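Local coordinates for protein alanine racemase (Corynebacterium glutamicum, PDB 2DY3) that belongs to the alanine racemase family, pairing an N-terminal TIM-barrel domain with a C-terminal beta domain, and holds pyridoxal-5'-phosphate, at residues W137-S142 and L183-L189; M236-V242 and G321-F327; T290-D295 and E329-D333. All blocks are in the same frame, centred on the assembly; numbering follows the deposited sequence.

Contact 1. Residues W137-S142 and L183-L189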
loop_
_atom_site.group_PDB
_atom_site.type_symbol
_atom_site.label_atom_id
_atom_site.label_comp_id
_atom_site.label_asym_id
_atom_site.label_seq_id
_atom_site.Cartn_x
_atom_site.Cartn_y
_atom_site.Cartn_z
ATOM N N TRP B 137 27.997 0.914 24.678
ATOM C CA TRP B 137 29.131 1.244 23.809
ATOM C C TRP B 137 30.429 0.540 24.184
ATOM O O TRP B 137 31.070 -0.083 23.342
ATOM C CB TRP B 137 29.375 2.757 23.786
ATOM C CG TRP B 137 28.233 3.551 23.255
ATOM C CD1 TRP B 137 27.191 3.087 22.507
ATOM C CD2 TRP B 137 28.038 4.965 23.387
ATOM N NE1 TRP B 137 26.358 4.127 22.162
ATOM C CE2 TRP B 137 26.856 5.290 22.691
ATOM C CE3 TRP B 137 28.749 5.989 24.027
ATOM C CZ2 TRP B 137 26.366 6.595 22.617
ATOM C CZ3 TRP B 137 28.262 7.285 23.952
ATOM C CH2 TRP B 137 27.081 7.575 23.251
ATOM N N GLU B 138 30.813 0.649 25.452
ATOM C CA GLU B 138 32.038 0.030 25.944
ATOM C C GLU B 138 32.167 -1.433 25.545
ATOM O O GLU B 138 33.140 -1.827 24.898
ATOM C CB GLU B 138 32.109 0.132 27.471
ATOM C CG GLU B 138 32.387 1.525 27.999
ATOM C CD GLU B 138 33.779 2.009 27.656
ATOM O OE1 GLU B 138 34.152 3.112 28.110
ATOM O OE2 GLU B 138 34.500 1.290 26.936
ATOM N N GLY B 139 31.186 -2.232 25.953
ATOM C CA GLY B 139 31.204 -3.651 25.652
ATOM C C GLY B 139 31.233 -3.974 24.172
ATOM O O GLY B 139 32.039 -4.797 23.730
ATOM N N VAL B 140 30.357 -3.328 23.407
ATOM C CA VAL B 140 30.272 -3.551 21.971
ATOM C C VAL B 140 31.549 -3.187 21.210
ATOM O O VAL B 140 31.999 -3.952 20.354
ATOM C CB VAL B 140 29.087 -2.767 21.353
ATOM C CG1 VAL B 140 29.169 -2.820 19.832
ATOM C CG2 VAL B 140 27.758 -3.358 21.833
ATOM N N PHE B 141 32.133 -2.028 21.499
ATOM C CA PHE B 141 33.353 -1.642 20.795
ATOM C C PHE B 141 34.464 -2.629 21.148
ATOM O O PHE B 141 35.238 -3.048 20.288
ATOM C CB PHE B 141 33.797 -0.215 21.169
ATOM C CG PHE B 141 32.772 0.854 20.856
ATOM C CD1 PHE B 141 31.752 0.624 19.945
ATOM C CD2 PHE B 141 32.852 2.101 21.462
ATOM C CE1 PHE B 141 30.831 1.622 19.645
ATOM C CE2 PHE B 141 31.936 3.104 21.167
ATOM C CZ PHE B 141 30.925 2.863 20.257
ATOM N N SER B 142 34.533 -3.010 22.416
ATOM C CA SER B 142 35.556 -3.948 22.864
ATOM C C SER B 142 35.411 -5.293 22.166
ATOM O O SER B 142 36.393 -5.884 21.721
ATOM C CB SER B 142 35.465 -4.143 24.376
ATOM O OG SER B 142 36.419 -5.091 24.813
ATOM N N LEU B 183 35.199 7.068 21.859
ATOM C CA LEU B 183 35.316 5.870 22.684
ATOM C C LEU B 183 35.665 4.673 21.796
ATOM O O LEU B 183 36.446 3.803 22.183
ATOM C CB LEU B 183 33.994 5.610 23.402
ATOM C CG LEU B 183 33.992 4.927 24.772
ATOM C CD1 LEU B 183 32.602 4.358 25.030
ATOM C CD2 LEU B 183 35.023 3.825 24.831
ATOM N N ALA B 184 35.078 4.635 20.603
ATOM C CA ALA B 184 35.318 3.545 19.662
ATOM C C ALA B 184 36.765 3.529 19.179
ATOM O O ALA B 184 37.400 2.473 19.134
ATOM C CB ALA B 184 34.369 3.663 18.470
ATOM N N ARG B 185 37.281 4.700 18.811
ATOM C CA ARG B 185 38.656 4.803 18.340
ATOM C C ARG B 185 39.630 4.549 19.484
ATOM O O ARG B 185 40.724 4.026 19.281
ATOM C CB ARG B 185 38.895 6.180 17.705
ATOM C CG ARG B 185 38.250 6.290 16.334
ATOM C CD ARG B 185 38.098 7.714 15.824
ATOM N NE ARG B 185 37.626 7.696 14.442
ATOM C CZ ARG B 185 37.214 8.761 13.766
ATOM N NH1 ARG B 185 37.203 9.961 14.343
ATOM N NH2 ARG B 185 36.825 8.627 12.506
ATOM N N LYS B 186 39.222 4.906 20.692
ATOM C CA LYS B 186 40.061 4.680 21.856
ATOM C C LYS B 186 40.198 3.170 22.027
ATOM O O LYS B 186 41.172 2.685 22.600
ATOM C CB LYS B 186 39.411 5.298 23.094
ATOM C CG LYS B 186 40.379 5.655 24.199
ATOM C CD LYS B 186 39.696 6.529 25.246
ATOM C CE LYS B 186 40.706 7.132 26.215
ATOM N NZ LYS B 186 41.726 7.976 25.514
ATOM N N HIS B 187 39.216 2.432 21.511
ATOM C CA HIS B 187 39.208 0.973 21.590
ATOM C C HIS B 187 39.893 0.325 20.397
ATOM O O HIS B 187 39.945 -0.896 20.296
ATOM C CB HIS B 187 37.774 0.449 21.690
ATOM C CG HIS B 187 37.253 0.373 23.091
ATOM N ND1 HIS B 187 37.637 -0.613 23.975
ATOM C CD2 HIS B 187 36.404 1.178 23.772
ATOM C CE1 HIS B 187 37.047 -0.410 25.139
ATOM N NE2 HIS B 187 36.294 0.671 25.044
ATOM N N GLY B 188 40.414 1.142 19.490
ATOM C CA GLY B 188 41.088 0.593 18.331
ATOM C C GLY B 188 40.232 0.502 17.083
ATOM O O GLY B 188 40.673 -0.046 16.071
ATOM N N LEU B 189 39.003 1.013 17.142
ATOM C CA LEU B 189 38.134 0.982 15.968
ATOM C C LEU B 189 38.295 2.297 15.221
ATOM O O LEU B 189 37.810 3.337 15.665
ATOM C CB LEU B 189 36.664 0.792 16.364
ATOM C CG LEU B 189 36.232 -0.544 16.982
ATOM C CD1 LEU B 189 34.756 -0.466 17.344
ATOM C CD2 LEU B 189 36.484 -1.690 16.014
#
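A large side chain of one helix can be received where a neighbouring helix presents a small one; Phe141 is such a case. Its ring leaves helix 134-146 and lies against the last turn of helix 169-186, where a small residue makes the room. The methyl of Ala184 sits over one ring face, a CH-pi contact with Ala184 CB 3.7 Å from the ring centroid, and Phe141 CD2 comes within 3.4 Å of Ala184 CA. Leu183 flanks the ring, its CB 3.9 Å from Phe141 CE2, while its branched end reaches back along helix 134-146 until Leu183 CD1 lies 3.8 Å from Trp137 CB. Beyond the helix end, Leu189 brings CD1 to 4.0 Å from Phe141 CB. The chain can turn back in this way because the helix closes with a Schellman motif, Gly188 taking the positive phi. His187 lays a face of its imidazole against the backbone at Glu138 O and Ser142 N, and His187 NE2 donates a 2.7 Å hydrogen bond to Glu138 OE2 on the exposed side of the contact. Within the N-terminal TIM-barrel domain, the inner side of the two segments rests on the parallel sheet: Phe141 touches Ile121 of strand 117-122 and Met155 of strand 150-156, and Leu189 reaches Ile121 and Val152.

Contact 2. Residues M236-V242 and G321-F327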
loop_
_atom_site.group_PDB
_atom_site.type_symbol
_atom_site.label_atom_id
_atom_site.label_comp_id
_atom_site.label_asym_id
_atom_site.label_seq_id
_atom_site.Cartn_x
_atom_site.Cartn_y
_atom_site.Cartn_z
ATOM N N MET B 236 7.696 11.776 -9.131
ATOM C CA MET B 236 6.470 10.990 -9.179
ATOM C C MET B 236 5.206 11.790 -9.443
ATOM O O MET B 236 5.019 12.892 -8.918
ATOM C CB MET B 236 6.279 10.210 -7.866
ATOM C CG MET B 236 4.996 9.372 -7.825
ATOM S SD MET B 236 4.721 8.519 -6.238
ATOM C CE MET B 236 5.921 7.172 -6.360
ATOM N N THR B 237 4.351 11.218 -10.278
ATOM C CA THR B 237 3.058 11.804 -10.596
ATOM C C THR B 237 2.064 10.648 -10.498
ATOM O O THR B 237 2.283 9.592 -11.096
ATOM C CB THR B 237 3.014 12.379 -12.022
ATOM O OG1 THR B 237 3.932 13.477 -12.133
ATOM C CG2 THR B 237 1.604 12.866 -12.351
ATOM N N TRP B 238 1.006 10.829 -9.714
ATOM C CA TRP B 238 -0.033 9.807 -9.554
ATOM C C TRP B 238 -1.238 10.332 -10.325
ATOM O O TRP B 238 -1.742 11.416 -10.033
ATOM C CB TRP B 238 -0.375 9.625 -8.063
ATOM C CG TRP B 238 -1.198 8.392 -7.735
ATOM C CD1 TRP B 238 -1.254 7.228 -8.451
ATOM C CD2 TRP B 238 -2.003 8.180 -6.566
ATOM N NE1 TRP B 238 -2.037 6.309 -7.800
ATOM C CE2 TRP B 238 -2.508 6.864 -6.640
ATOM C CE3 TRP B 238 -2.342 8.971 -5.461
ATOM C CZ2 TRP B 238 -3.333 6.319 -5.650
ATOM C CZ3 TRP B 238 -3.161 8.430 -4.480
ATOM C CH2 TRP B 238 -3.647 7.117 -4.581
ATOM N N GLU B 239 -1.695 9.575 -11.318
ATOM C CA GLU B 239 -2.821 10.017 -12.131
ATOM C C GLU B 239 -3.743 8.886 -12.578
ATOM O O GLU B 239 -3.322 7.742 -12.767
ATOM C CB GLU B 239 -2.309 10.775 -13.366
ATOM C CG GLU B 239 -1.554 9.913 -14.364
ATOM C CD GLU B 239 -0.842 10.726 -15.443
ATOM O OE1 GLU B 239 -0.325 10.119 -16.401
ATOM O OE2 GLU B 239 -0.792 11.968 -15.332
ATOM N N ALA B 240 -5.011 9.229 -12.756
ATOM C CA ALA B 240 -6.010 8.264 -13.180
ATOM C C ALA B 240 -6.813 8.825 -14.338
ATOM O O ALA B 240 -6.852 10.033 -14.561
ATOM C CB ALA B 240 -6.941 7.934 -12.014
ATOM N N LYS B 241 -7.440 7.935 -15.089
ATOM C CA LYS B 241 -8.268 8.348 -16.202
ATOM C C LYS B 241 -9.710 8.221 -15.728
ATOM O O LYS B 241 -10.100 7.183 -15.184
ATOM C CB LYS B 241 -7.997 7.455 -17.413
ATOM C CG LYS B 241 -6.554 7.557 -17.894
ATOM C CD LYS B 241 -6.387 7.053 -19.313
ATOM C CE LYS B 241 -5.014 7.428 -19.857
ATOM N NZ LYS B 241 -4.813 6.959 -21.256
ATOM N N VAL B 242 -10.486 9.284 -15.911
ATOM C CA VAL B 242 -11.881 9.292 -15.502
ATOM C C VAL B 242 -12.633 8.168 -16.199
ATOM O O VAL B 242 -12.589 8.045 -17.422
ATOM C CB VAL B 242 -12.542 10.645 -15.846
ATOM C CG1 VAL B 242 -14.012 10.640 -15.413
ATOM C CG2 VAL B 242 -11.781 11.776 -15.164
ATOM N N GLY B 321 -12.240 9.375 -19.742
ATOM C CA GLY B 321 -10.977 9.167 -20.425
ATOM C C GLY B 321 -10.014 10.308 -20.148
ATOM O O GLY B 321 -8.825 10.221 -20.453
ATOM N N ALA B 322 -10.531 11.384 -19.562
ATOM C CA ALA B 322 -9.709 12.542 -19.234
ATOM C C ALA B 322 -8.728 12.163 -18.131
ATOM O O ALA B 322 -9.066 11.405 -17.221
ATOM C CB ALA B 322 -10.588 13.693 -18.777
ATOM N N LYS B 323 -7.508 12.686 -18.226
ATOM C CA LYS B 323 -6.479 12.410 -17.235
ATOM C C LYS B 323 -6.631 13.295 -16.006
ATOM O O LYS B 323 -6.590 14.528 -16.104
ATOM C CB LYS B 323 -5.090 12.636 -17.832
ATOM C CG LYS B 323 -4.668 11.599 -18.857
ATOM C CD LYS B 323 -3.404 12.043 -19.579
ATOM C CE LYS B 323 -2.278 12.370 -18.604
ATOM N NZ LYS B 323 -1.035 12.824 -19.311
ATOM N N ALA B 324 -6.805 12.658 -14.853
ATOM C CA ALA B 324 -6.940 13.374 -13.590
ATOM C C ALA B 324 -5.674 13.189 -12.748
ATOM O O ALA B 324 -5.365 12.076 -12.314
ATOM C CB ALA B 324 -8.152 12.858 -12.826
ATOM N N VAL B 325 -4.943 14.274 -12.529
ATOM C CA VAL B 325 -3.724 14.231 -11.724
ATOM C C VAL B 325 -4.086 14.345 -10.245
ATOM O O VAL B 325 -4.707 15.318 -9.831
ATOM C CB VAL B 325 -2.751 15.400 -12.091
ATOM C CG1 VAL B 325 -1.535 15.384 -11.170
ATOM C CG2 VAL B 325 -2.312 15.286 -13.553
ATOM N N ILE B 326 -3.709 13.345 -9.456
ATOM C CA ILE B 326 -3.984 13.359 -8.022
ATOM C C ILE B 326 -2.882 14.204 -7.386
ATOM O O ILE B 326 -3.138 15.030 -6.507
ATOM C CB ILE B 326 -3.998 11.923 -7.456
ATOM C CG1 ILE B 326 -5.136 11.132 -8.125
ATOM C CG2 ILE B 326 -4.151 11.956 -5.945
ATOM C CD1 ILE B 326 -5.174 9.647 -7.780
ATOM N N PHE B 327 -1.655 13.993 -7.853
ATOM C CA PHE B 327 -0.507 14.782 -7.419
ATOM C C PHE B 327 0.656 14.508 -8.361
ATOM O O PHE B 327 0.811 13.398 -8.869
ATOM C CB PHE B 327 -0.133 14.503 -5.948
ATOM C CG PHE B 327 0.616 13.212 -5.712
ATOM C CD1 PHE B 327 1.958 13.100 -6.027
ATOM C CD2 PHE B 327 -0.014 12.136 -5.110
ATOM C CE1 PHE B 327 2.660 11.941 -5.740
ATOM C CE2 PHE B 327 0.683 10.971 -4.819
ATOM C CZ PHE B 327 2.020 10.876 -5.134
#
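A classic beta bulge interrupts the antiparallel pairing of 236-242 with 321-327 in the mixed sheet of the C-terminal domain, showing how a strand can turn a corner while keeping its partner. At the start, Gly321 N donates to Val242 O (2.7 Å), and Ala322 O receives Val242 N (2.9 Å). Lys323 then faces Lys241 in a non-hydrogen-bonded pair, whereas Ala324 and Ala240 form a hydrogen-bonded one, with Ala324 N to Ala240 O at 2.6 Å and Ala240 N to Ala324 O at 2.9 Å. Val325 stands opposite Glu239 and also pairs through its backbone with Thr290 of strand 288-291. At Ile326 the chain bends: Ile326 and Phe327 together face Trp238, whose O accepts Ile326 N at 2.8 Å and, weakly, Phe327 N at 3.4 Å. Ile326 CD1 lies over the six-membered indole ring. Past the bulge the pairing resumes one residue out of step, Phe327 O accepting Trp238 N, and the Phe327 ring has Trp238 CB over its face and, at its edge, Met236 SD 3.8 Å from Phe327 CZ.

Contact 3. Residues T290-D295 and E329-D333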
loop_
_atom_site.group_PDB
_atom_site.type_symbol
_atom_site.label_atom_id
_atom_site.label_comp_id
_atom_site.label_asym_id
_atom_site.label_seq_id
_atom_site.Cartn_x
_atom_site.Cartn_y
_atom_site.Cartn_z
ATOM N N THR B 290 -6.437 17.353 -10.633
ATOM C CA THR B 290 -6.291 18.331 -11.695
ATOM C C THR B 290 -6.429 17.694 -13.068
ATOM O O THR B 290 -5.664 16.799 -13.428
ATOM C CB THR B 290 -4.922 19.035 -11.632
ATOM O OG1 THR B 290 -3.896 18.116 -12.027
ATOM C CG2 THR B 290 -4.633 19.514 -10.231
ATOM N N ILE B 291 -7.408 18.174 -13.830
ATOM C CA ILE B 291 -7.651 17.685 -15.177
ATOM C C ILE B 291 -7.326 18.823 -16.148
ATOM O O ILE B 291 -7.983 19.859 -16.148
ATOM C CB ILE B 291 -9.118 17.252 -15.351
ATOM C CG1 ILE B 291 -9.442 16.124 -14.368
ATOM C CG2 ILE B 291 -9.361 16.797 -16.784
ATOM C CD1 ILE B 291 -10.880 15.637 -14.428
ATOM N N ASP B 292 -6.301 18.624 -16.968
ATOM C CA ASP B 292 -5.878 19.642 -17.922
ATOM C C ASP B 292 -5.474 20.915 -17.192
ATOM O O ASP B 292 -5.749 22.023 -17.650
ATOM C CB ASP B 292 -6.995 19.954 -18.921
ATOM C CG ASP B 292 -7.240 18.818 -19.891
ATOM O OD1 ASP B 292 -6.255 18.312 -20.474
ATOM O OD2 ASP B 292 -8.414 18.437 -20.079
ATOM N N GLY B 293 -4.835 20.747 -16.040
ATOM C CA GLY B 293 -4.386 21.896 -15.280
ATOM C C GLY B 293 -5.419 22.574 -14.402
ATOM O O GLY B 293 -5.081 23.521 -13.696
ATOM N N LEU B 294 -6.668 22.114 -14.433
ATOM C CA LEU B 294 -7.697 22.727 -13.594
ATOM C C LEU B 294 -8.160 21.809 -12.460
ATOM O O LEU B 294 -8.285 20.601 -12.633
ATOM C CB LEU B 294 -8.897 23.167 -14.440
ATOM C CG LEU B 294 -8.672 24.398 -15.329
ATOM C CD1 LEU B 294 -9.998 25.030 -15.644
ATOM C CD2 LEU B 294 -7.807 25.412 -14.614
ATOM N N ASP B 295 -8.402 22.398 -11.295
ATOM C CA ASP B 295 -8.821 21.642 -10.124
ATOM C C ASP B 295 -10.303 21.321 -10.054
ATOM O O ASP B 295 -11.146 22.082 -10.513
ATOM C CB ASP B 295 -8.428 22.385 -8.845
ATOM C CG ASP B 295 -6.938 22.336 -8.572
ATOM O OD1 ASP B 295 -6.225 21.585 -9.269
ATOM O OD2 ASP B 295 -6.484 23.041 -7.647
ATOM N N GLU B 329 3.136 15.998 -11.774
ATOM C CA GLU B 329 3.210 16.866 -12.943
ATOM C C GLU B 329 1.822 17.294 -13.398
ATOM O O GLU B 329 0.889 16.490 -13.425
ATOM C CB GLU B 329 3.939 16.144 -14.081
ATOM C CG GLU B 329 4.186 17.005 -15.314
ATOM C CD GLU B 329 5.184 16.379 -16.280
ATOM O OE1 GLU B 329 5.437 16.981 -17.345
ATOM O OE2 GLU B 329 5.718 15.289 -15.972
ATOM N N ASN B 330 1.705 18.569 -13.759
ATOM C CA ASN B 330 0.449 19.165 -14.213
ATOM C C ASN B 330 -0.639 19.127 -13.155
ATOM O O ASN B 330 -1.827 19.099 -13.476
ATOM C CB ASN B 330 -0.046 18.484 -15.492
ATOM C CG ASN B 330 0.909 18.673 -16.650
ATOM O OD1 ASN B 330 1.365 19.786 -16.907
ATOM N ND2 ASN B 330 1.214 17.591 -17.358
ATOM N N GLY B 331 -0.222 19.131 -11.893
ATOM C CA GLY B 331 -1.162 19.121 -10.785
ATOM C C GLY B 331 -0.486 19.668 -9.541
ATOM O O GLY B 331 0.541 20.335 -9.638
ATOM N N HIS B 332 -1.063 19.404 -8.372
ATOM C CA HIS B 332 -0.478 19.854 -7.111
ATOM C C HIS B 332 0.677 18.915 -6.766
ATOM O O HIS B 332 0.567 17.708 -6.957
ATOM C CB HIS B 332 -1.520 19.802 -5.997
ATOM C CG HIS B 332 -2.590 20.841 -6.118
ATOM N ND1 HIS B 332 -2.352 22.181 -5.900
ATOM C CD2 HIS B 332 -3.901 20.737 -6.437
ATOM C CE1 HIS B 332 -3.472 22.857 -6.077
ATOM N NE2 HIS B 332 -4.427 22.005 -6.403
ATOM N N ASP B 333 1.782 19.447 -6.256
ATOM C CA ASP B 333 2.894 18.568 -5.925
ATOM C C ASP B 333 2.629 17.747 -4.673
ATOM O O ASP B 333 1.678 17.997 -3.936
ATOM C CB ASP B 333 4.209 19.346 -5.777
ATOM C CG ASP B 333 4.163 20.394 -4.684
ATOM O OD1 ASP B 333 3.460 20.188 -3.666
ATOM O OD2 ASP B 333 4.856 21.422 -4.847
HETATM O O HOH W 1 -3.846 18.225 -14.839
#
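Thr290 illustrates how a strand residue next to a hairpin turn can bind a passing loop through its side chain. Its hydroxyl points across to 329-333 and Thr290 OG1 donates a 2.7 Å hydrogen bond to Asn330 O, while Thr290 CG2 packs 4.1 Å from His332 CD2. The fit is tight at Gly331, whose CA lies 3.2 Å from Thr290 OG1; a beta carbon there would collide with that oxygen. Ile291 turns its side chain from the loop and opens a type I' beta turn, closed by Ile291 N to Leu294 O at 2.8 Å and Leu294 N to Ile291 O at 3.1 Å. This is the tight two-residue beta hairpin that joins strands 288-291 and 294-299, a connection for which the type I' turn is well suited because its geometry matches the twist of the two strands. Asp292 and Gly293 occupy its corner, both with positive phi. Gly293 N donates to a water (3.0 Å) that in turn donates to Asn330 O (2.6 Å) and, weakly, to Thr290 O (2.7 Å), so the water joins the turn to the same carbonyl that Thr290 holds directly. Leu294 carries the chain into the returning strand, its side chain facing away from the loop. Asp295 faces the loop again, and its carboxylate receives the ring of His332 edge-on, with His332 NE2 donating to Asp295 OD2 at 2.6 Å. One residue beyond His332, Asp333 is the N-cap of helix 334-340, its OD1 accepting the backbone N of Asp336.

How the contacts relate
Contacts 2 and 3 both reach one sheet of the C-terminal domain, through the neighbouring strands 323-325 and 288-291, though contact 3 sets a hairpin against a loop; their centres are about 8 Å apart. Contact 1 lies in the N-terminal domain on the opposite side of the chain's centre, about 54 Å from contact 2 centre to centre. Contact 2 is buried and relies on backbone hydrogen bonds with apolar and aromatic flanks; contact 3, at the surface, uses side chains and a water; contact 1, partly buried, is mainly apolar with one polar pair on its exposed side. Two probable hydrogen bonds tie contacts 2 and 3: Val325 N to Thr290 O, and Glu329 N to Thr237 OG1.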